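Local coordinates for protein hypoxanthine phosphoribosyltransferase (Leishmania donovani, PDB 7CMJ) that converts hypoxanthine and guanine to IMP and GMP in purine salvage by transferring the phosphoribosyl group of 5-phosphoribosylpyrophosphate onto the base, at residues N57-F71 against V112-D126. Numbering follows the deposited sequence.
Sequences NPLYLLCVLKGSFIF and VRDSVENRHILIVED. With BA (barium ion), chain D; PO4 (phosphate ion), chain E; PO4 (phosphate ion), chain J.
L62 and V124 touch across two adjoining parallel strands, 59-64 and 120-125, of the phosphoribosyltransferase sheet. Y60 N and L62 N donate to H120 O and L122 O, and L122 N and V124 N donate back to Y60 O and L62 O, each at 2.8 Å. V64 N to V124 O is weak at 3.4 Å.

L62 packs closely in the apolar interior. CD2 meets V112 CG1 at 3.5 Å, the side chains crossing at about a right angle. CG rests on I121 CG2, and M141 of helix 131-142 covers this face. On the other face V124 CG1, anti to the backbone N (chi1 178°), reaches F71 CD2 at 3.6 Å. L61 CD2 touches V124 CG2 there, under helix 69-81.

N57 and R119 are partly exposed and meet loosely beside the buried Y60 ring, N57 OD1 to R119 NE 3.5 Å. The bend at chi2 (-83°) brings R119 CD within 3.4 Å of Y60 CE2. Chi3 then aims the guanidinium, its plane 13° from the ring's and Y60 OH at its edge.

At the other end S68 OG donates to V124 O at 2.7 Å, from above the carbonyl plane, tying the K66-F69 turn to the strand. E125 OE1 and D126 OD2 bind barium, while K66 N donates to a phosphate ion, probably from the crystallisation liquor. Metal-binding carboxylates thus adjoin an anion-binding backbone, consistent with a site for a phosphorylated, metal-bound substrate.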
loop_
_atom_site.group_PDB
_atom_site.type_symbol
_atom_site.label_atom_id
_atom_site.label_comp_id
_atom_site.label_asym_id
_atom_site.label_seq_id
_atom_site.Cartn_x
_atom_site.Cartn_y
_atom_site.Cartn_z
ATOM N N ASN A 57 -21.286 13.793 -10.126
ATOM C CA ASN A 57 -20.836 12.826 -11.131
ATOM C C ASN A 57 -19.798 13.514 -11.996
ATOM O O ASN A 57 -20.069 13.892 -13.143
ATOM C CB ASN A 57 -22.000 12.300 -11.977
ATOM C CG ASN A 57 -21.549 11.313 -13.055
ATOM O OD1 ASN A 57 -20.603 10.534 -12.866
ATOM N ND2 ASN A 57 -22.221 11.354 -14.195
ATOM N N PRO A 58 -18.582 13.701 -11.475
ATOM C CA PRO A 58 -17.572 14.460 -12.219
ATOM C C PRO A 58 -16.684 13.582 -13.089
ATOM O O PRO A 58 -16.899 12.373 -13.218
ATOM C CB PRO A 58 -16.766 15.120 -11.098
ATOM C CG PRO A 58 -16.746 14.041 -10.040
ATOM C CD PRO A 58 -18.066 13.270 -10.167
ATOM N N LEU A 59 -15.680 14.201 -13.696
ATOM C CA LEU A 59 -14.631 13.477 -14.395
ATOM C C LEU A 59 -13.490 13.226 -13.419
ATOM O O LEU A 59 -12.994 14.164 -12.784
ATOM C CB LEU A 59 -14.154 14.273 -15.610
ATOM C CG LEU A 59 -12.971 13.769 -16.436
ATOM C CD1 LEU A 59 -13.248 12.415 -17.117
ATOM C CD2 LEU A 59 -12.644 14.819 -17.462
ATOM N N TYR A 60 -13.105 11.958 -13.273
ATOM C CA TYR A 60 -12.062 11.579 -12.327
ATOM C C TYR A 60 -10.701 11.594 -13.013
ATOM O O TYR A 60 -10.509 10.944 -14.042
ATOM C CB TYR A 60 -12.340 10.191 -11.751
ATOM C CG TYR A 60 -13.310 10.182 -10.598
ATOM C CD1 TYR A 60 -12.861 10.079 -9.279
ATOM C CD2 TYR A 60 -14.683 10.257 -10.821
ATOM C CE1 TYR A 60 -13.756 10.064 -8.212
ATOM C CE2 TYR A 60 -15.579 10.241 -9.760
ATOM C CZ TYR A 60 -15.107 10.146 -8.462
ATOM O OH TYR A 60 -15.997 10.136 -7.419
ATOM N N LEU A 61 -9.755 12.311 -12.430
ATOM C CA LEU A 61 -8.395 12.350 -12.952
ATOM C C LEU A 61 -7.551 11.319 -12.223
ATOM O O LEU A 61 -7.341 11.420 -11.009
ATOM C CB LEU A 61 -7.789 13.745 -12.801
ATOM C CG LEU A 61 -8.439 14.793 -13.708
ATOM C CD1 LEU A 61 -7.734 16.135 -13.587
ATOM C CD2 LEU A 61 -8.480 14.304 -15.168
ATOM N N LEU A 62 -7.069 10.333 -12.955
ATOM C CA LEU A 62 -6.270 9.262 -12.379
ATOM C C LEU A 62 -4.798 9.584 -12.588
ATOM O O LEU A 62 -4.212 9.254 -13.613
ATOM C CB LEU A 62 -6.642 7.940 -13.014
ATOM C CG LEU A 62 -7.341 7.006 -12.055
ATOM C CD1 LEU A 62 -7.127 5.691 -12.665
ATOM C CD2 LEU A 62 -6.678 7.062 -10.705
ATOM N N CYS A 63 -4.193 10.220 -11.599
ATOM C CA CYS A 63 -2.789 10.597 -11.672
ATOM C C CYS A 63 -1.916 9.375 -11.397
ATOM O O CYS A 63 -1.847 8.886 -10.260
ATOM C CB CYS A 63 -2.502 11.712 -10.676
ATOM S SG CYS A 63 -0.799 12.233 -10.698
ATOM N N VAL A 64 -1.243 8.883 -12.432
ATOM C CA VAL A 64 -0.253 7.828 -12.253
ATOM C C VAL A 64 1.010 8.456 -11.690
ATOM O O VAL A 64 1.627 9.324 -12.319
ATOM C CB VAL A 64 0.036 7.112 -13.578
ATOM C CG1 VAL A 64 0.977 5.964 -13.343
ATOM C CG2 VAL A 64 -1.270 6.650 -14.247
ATOM N N LEU A 65 1.385 8.049 -10.491
ATOM C CA LEU A 65 2.560 8.619 -9.854
ATOM C C LEU A 65 3.829 7.946 -10.363
ATOM O O LEU A 65 3.804 6.793 -10.803
ATOM C CB LEU A 65 2.445 8.466 -8.346
ATOM C CG LEU A 65 1.330 9.315 -7.760
ATOM C CD1 LEU A 65 1.051 8.824 -6.352
ATOM C CD2 LEU A 65 1.773 10.751 -7.743
ATOM N N LYS A 66 4.941 8.685 -10.342
ATOM C CA LYS A 66 4.993 10.093 -9.935
ATOM C C LYS A 66 4.878 11.069 -11.091
ATOM O O LYS A 66 4.421 12.188 -10.902
ATOM C CB LYS A 66 6.303 10.400 -9.227
ATOM C CG LYS A 66 6.679 9.501 -8.091
ATOM C CD LYS A 66 8.039 9.946 -7.589
ATOM C CE LYS A 66 8.520 9.152 -6.394
ATOM N NZ LYS A 66 9.907 9.575 -6.121
ATOM N N GLY A 67 5.308 10.641 -12.283
ATOM C CA GLY A 67 5.550 11.552 -13.397
ATOM C C GLY A 67 4.385 12.440 -13.798
ATOM O O GLY A 67 4.610 13.515 -14.385
ATOM N N SER A 68 3.148 12.029 -13.504
ATOM C CA SER A 68 1.981 12.775 -13.969
ATOM C C SER A 68 1.600 13.935 -13.057
ATOM O O SER A 68 0.661 14.676 -13.384
ATOM C CB SER A 68 0.782 11.845 -14.125
ATOM O OG SER A 68 1.022 10.919 -15.170
ATOM N N PHE A 69 2.308 14.133 -11.943
ATOM C CA PHE A 69 1.712 14.942 -10.889
ATOM C C PHE A 69 1.724 16.432 -11.223
ATOM O O PHE A 69 0.715 17.120 -11.033
ATOM C CB PHE A 69 2.376 14.622 -9.553
ATOM C CG PHE A 69 3.560 15.475 -9.199
ATOM C CD1 PHE A 69 3.422 16.539 -8.318
ATOM C CD2 PHE A 69 4.817 15.164 -9.672
ATOM C CE1 PHE A 69 4.513 17.299 -7.955
ATOM C CE2 PHE A 69 5.908 15.909 -9.309
ATOM C CZ PHE A 69 5.761 16.983 -8.452
ATOM N N ILE A 70 2.821 16.951 -11.755
ATOM C CA ILE A 70 2.765 18.337 -12.184
ATOM C C ILE A 70 1.754 18.490 -13.306
ATOM O O ILE A 70 0.930 19.414 -13.299
ATOM C CB ILE A 70 4.164 18.821 -12.576
ATOM C CG1 ILE A 70 4.952 19.112 -11.300
ATOM C CG2 ILE A 70 4.068 20.025 -13.519
ATOM C CD1 ILE A 70 6.389 19.446 -11.550
ATOM N N PHE A 71 1.766 17.558 -14.260
ATOM C CA PHE A 71 0.828 17.634 -15.377
ATOM C C PHE A 71 -0.606 17.555 -14.893
ATOM O O PHE A 71 -1.481 18.249 -15.426
ATOM C CB PHE A 71 1.108 16.517 -16.374
ATOM C CG PHE A 71 0.143 16.461 -17.519
ATOM C CD1 PHE A 71 -0.286 17.613 -18.146
ATOM C CD2 PHE A 71 -0.313 15.237 -17.995
ATOM C CE1 PHE A 71 -1.174 17.552 -19.221
ATOM C CE2 PHE A 71 -1.191 15.168 -19.063
ATOM C CZ PHE A 71 -1.622 16.328 -19.677
ATOM N N VAL A 112 -7.132 3.678 -5.684
ATOM C CA VAL A 112 -7.933 4.894 -5.536
ATOM C C VAL A 112 -8.682 4.889 -4.198
ATOM O O VAL A 112 -9.059 3.833 -3.671
ATOM C CB VAL A 112 -8.904 5.046 -6.724
ATOM C CG1 VAL A 112 -8.131 5.316 -7.993
ATOM C CG2 VAL A 112 -9.729 3.792 -6.895
ATOM N N ARG A 113 -8.906 6.095 -3.645
ATOM C CA ARG A 113 -9.608 6.277 -2.370
ATOM C C ARG A 113 -11.127 6.240 -2.524
ATOM O O ARG A 113 -11.832 5.815 -1.602
ATOM C CB ARG A 113 -9.173 7.604 -1.730
ATOM C CG ARG A 113 -9.979 8.068 -0.513
ATOM C CD ARG A 113 -9.807 9.579 -0.255
ATOM N NE ARG A 113 -8.473 9.898 0.268
ATOM C CZ ARG A 113 -8.034 11.121 0.573
ATOM N NH1 ARG A 113 -8.820 12.180 0.411
ATOM N NH2 ARG A 113 -6.796 11.279 1.044
ATOM N N ASP A 114 -11.650 6.707 -3.649
ATOM C CA ASP A 114 -13.073 6.630 -3.942
ATOM C C ASP A 114 -13.336 5.475 -4.894
ATOM O O ASP A 114 -12.555 5.232 -5.819
ATOM C CB ASP A 114 -13.596 7.917 -4.583
ATOM C CG ASP A 114 -13.511 9.124 -3.666
ATOM O OD1 ASP A 114 -13.619 8.963 -2.430
ATOM O OD2 ASP A 114 -13.349 10.243 -4.206
ATOM N N SER A 115 -14.434 4.759 -4.656
ATOM C CA SER A 115 -14.983 3.882 -5.674
ATOM C C SER A 115 -15.173 4.661 -6.968
ATOM O O SER A 115 -15.545 5.838 -6.954
ATOM C CB SER A 115 -16.328 3.310 -5.222
ATOM O OG SER A 115 -17.062 2.781 -6.324
ATOM N N VAL A 116 -14.920 4.004 -8.090
ATOM C CA VAL A 116 -15.149 4.647 -9.373
ATOM C C VAL A 116 -16.212 3.903 -10.175
ATOM O O VAL A 116 -16.311 4.076 -11.379
ATOM C CB VAL A 116 -13.832 4.798 -10.162
ATOM C CG1 VAL A 116 -12.868 5.725 -9.421
ATOM C CG2 VAL A 116 -13.180 3.440 -10.420
ATOM N N GLU A 117 -17.012 3.075 -9.507
ATOM C CA GLU A 117 -18.098 2.378 -10.185
ATOM C C GLU A 117 -19.012 3.389 -10.867
ATOM O O GLU A 117 -19.455 4.361 -10.239
ATOM C CB GLU A 117 -18.890 1.515 -9.198
ATOM C CG GLU A 117 -19.869 0.565 -9.858
ATOM C CD GLU A 117 -20.803 -0.135 -8.867
ATOM O OE1 GLU A 117 -20.321 -0.913 -8.015
ATOM O OE2 GLU A 117 -22.031 0.089 -8.946
ATOM N N ASN A 118 -19.254 3.174 -12.162
ATOM C CA ASN A 118 -20.146 4.017 -12.955
ATOM C C ASN A 118 -19.732 5.492 -12.926
ATOM O O ASN A 118 -20.566 6.394 -12.815
ATOM C CB ASN A 118 -21.586 3.853 -12.499
ATOM C CG ASN A 118 -22.556 4.274 -13.560
ATOM O OD1 ASN A 118 -22.482 3.800 -14.691
ATOM N ND2 ASN A 118 -23.472 5.175 -13.213
ATOM N N ARG A 119 -18.430 5.737 -13.033
ATOM C CA ARG A 119 -17.882 7.079 -13.127
ATOM C C ARG A 119 -17.031 7.189 -14.381
ATOM O O ARG A 119 -16.606 6.182 -14.960
ATOM C CB ARG A 119 -17.036 7.430 -11.907
ATOM C CG ARG A 119 -17.787 7.332 -10.614
ATOM C CD ARG A 119 -18.538 8.619 -10.439
ATOM N NE ARG A 119 -19.938 8.390 -10.151
ATOM C CZ ARG A 119 -20.425 8.315 -8.921
ATOM N NH1 ARG A 119 -19.612 8.453 -7.877
ATOM N NH2 ARG A 119 -21.718 8.084 -8.741
ATOM N N HIS A 120 -16.783 8.427 -14.795
ATOM C CA HIS A 120 -15.955 8.681 -15.962
ATOM C C HIS A 120 -14.531 8.964 -15.507
ATOM O O HIS A 120 -14.278 9.926 -14.773
ATOM C CB HIS A 120 -16.510 9.821 -16.808
ATOM C CG HIS A 120 -17.939 9.631 -17.223
ATOM N ND1 HIS A 120 -18.322 8.763 -18.226
ATOM C CD2 HIS A 120 -19.076 10.232 -16.796
ATOM C CE1 HIS A 120 -19.633 8.820 -18.383
ATOM N NE2 HIS A 120 -20.115 9.708 -17.530
ATOM N N ILE A 121 -13.603 8.132 -15.958
ATOM C CA ILE A 121 -12.220 8.194 -15.512
ATOM C C ILE A 121 -11.326 8.566 -16.675
ATOM O O ILE A 121 -11.471 8.042 -17.788
ATOM C CB ILE A 121 -11.747 6.858 -14.920
ATOM C CG1 ILE A 121 -12.685 6.396 -13.814
ATOM C CG2 ILE A 121 -10.290 6.983 -14.456
ATOM C CD1 ILE A 121 -12.375 5.012 -13.429
ATOM N N LEU A 122 -10.382 9.445 -16.405
ATOM C CA LEU A 122 -9.332 9.795 -17.342
ATOM C C LEU A 122 -8.002 9.425 -16.698
ATOM O O LEU A 122 -7.622 10.006 -15.678
ATOM C CB LEU A 122 -9.401 11.276 -17.683
ATOM C CG LEU A 122 -8.626 11.722 -18.917
ATOM C CD1 LEU A 122 -9.127 10.948 -20.117
ATOM C CD2 LEU A 122 -8.795 13.239 -19.115
ATOM N N ILE A 123 -7.317 8.433 -17.262
ATOM C CA ILE A 123 -5.981 8.070 -16.797
ATOM C C ILE A 123 -5.014 9.148 -17.272
ATOM O O ILE A 123 -4.923 9.423 -18.475
ATOM C CB ILE A 123 -5.565 6.683 -17.313
ATOM C CG1 ILE A 123 -6.481 5.602 -16.749
ATOM C CG2 ILE A 123 -4.122 6.385 -16.945
ATOM C CD1 ILE A 123 -6.163 4.210 -17.258
ATOM N N VAL A 124 -4.302 9.768 -16.332
ATOM C CA VAL A 124 -3.381 10.855 -16.645
ATOM C C VAL A 124 -1.957 10.321 -16.684
ATOM O O VAL A 124 -1.432 9.833 -15.678
ATOM C CB VAL A 124 -3.501 12.008 -15.646
ATOM C CG1 VAL A 124 -2.470 13.092 -15.990
ATOM C CG2 VAL A 124 -4.915 12.555 -15.667
ATOM N N GLU A 125 -1.322 10.447 -17.842
ATOM C CA GLU A 125 0.035 9.978 -18.049
ATOM C C GLU A 125 0.902 11.086 -18.646
ATOM O O GLU A 125 0.433 11.928 -19.420
ATOM C CB GLU A 125 0.054 8.727 -18.963
ATOM C CG GLU A 125 -0.052 7.417 -18.218
ATOM C CD GLU A 125 1.220 7.097 -17.458
ATOM O OE1 GLU A 125 2.132 7.947 -17.509
ATOM O OE2 GLU A 125 1.310 6.018 -16.822
ATOM N N ASP A 126 2.186 11.060 -18.279
ATOM C CA ASP A 126 3.170 11.961 -18.871
ATOM C C ASP A 126 3.657 11.439 -20.230
ATOM O O ASP A 126 3.713 12.190 -21.205
ATOM C CB ASP A 126 4.335 12.155 -17.888
ATOM C CG ASP A 126 4.921 10.842 -17.435
ATOM O OD1 ASP A 126 5.888 10.818 -16.636
ATOM O OD2 ASP A 126 4.395 9.809 -17.900
HETATM BA BA BA D . 4.253 7.873 -16.351
HETATM P P PO4 E . 7.943 7.773 -12.525
HETATM O O1 PO4 E . 7.569 6.348 -12.836
HETATM O O2 PO4 E . 7.414 8.164 -11.178
HETATM O O3 PO4 E . 9.447 7.889 -12.533
HETATM O O4 PO4 E . 7.296 8.651 -13.559
HETATM P P PO4 J . -6.795 15.236 1.975
HETATM O O1 PO4 J . -6.295 14.708 3.297
HETATM O O2 PO4 J . -6.427 14.281 0.882
HETATM O O3 PO4 J . -6.088 16.540 1.724
HETATM O O4 PO4 J . -8.296 15.443 1.997
HETATM O O HOH W 1 2.784 9.491 -14.513
HETATM O O HOH W 2 5.070 6.757 -18.427
#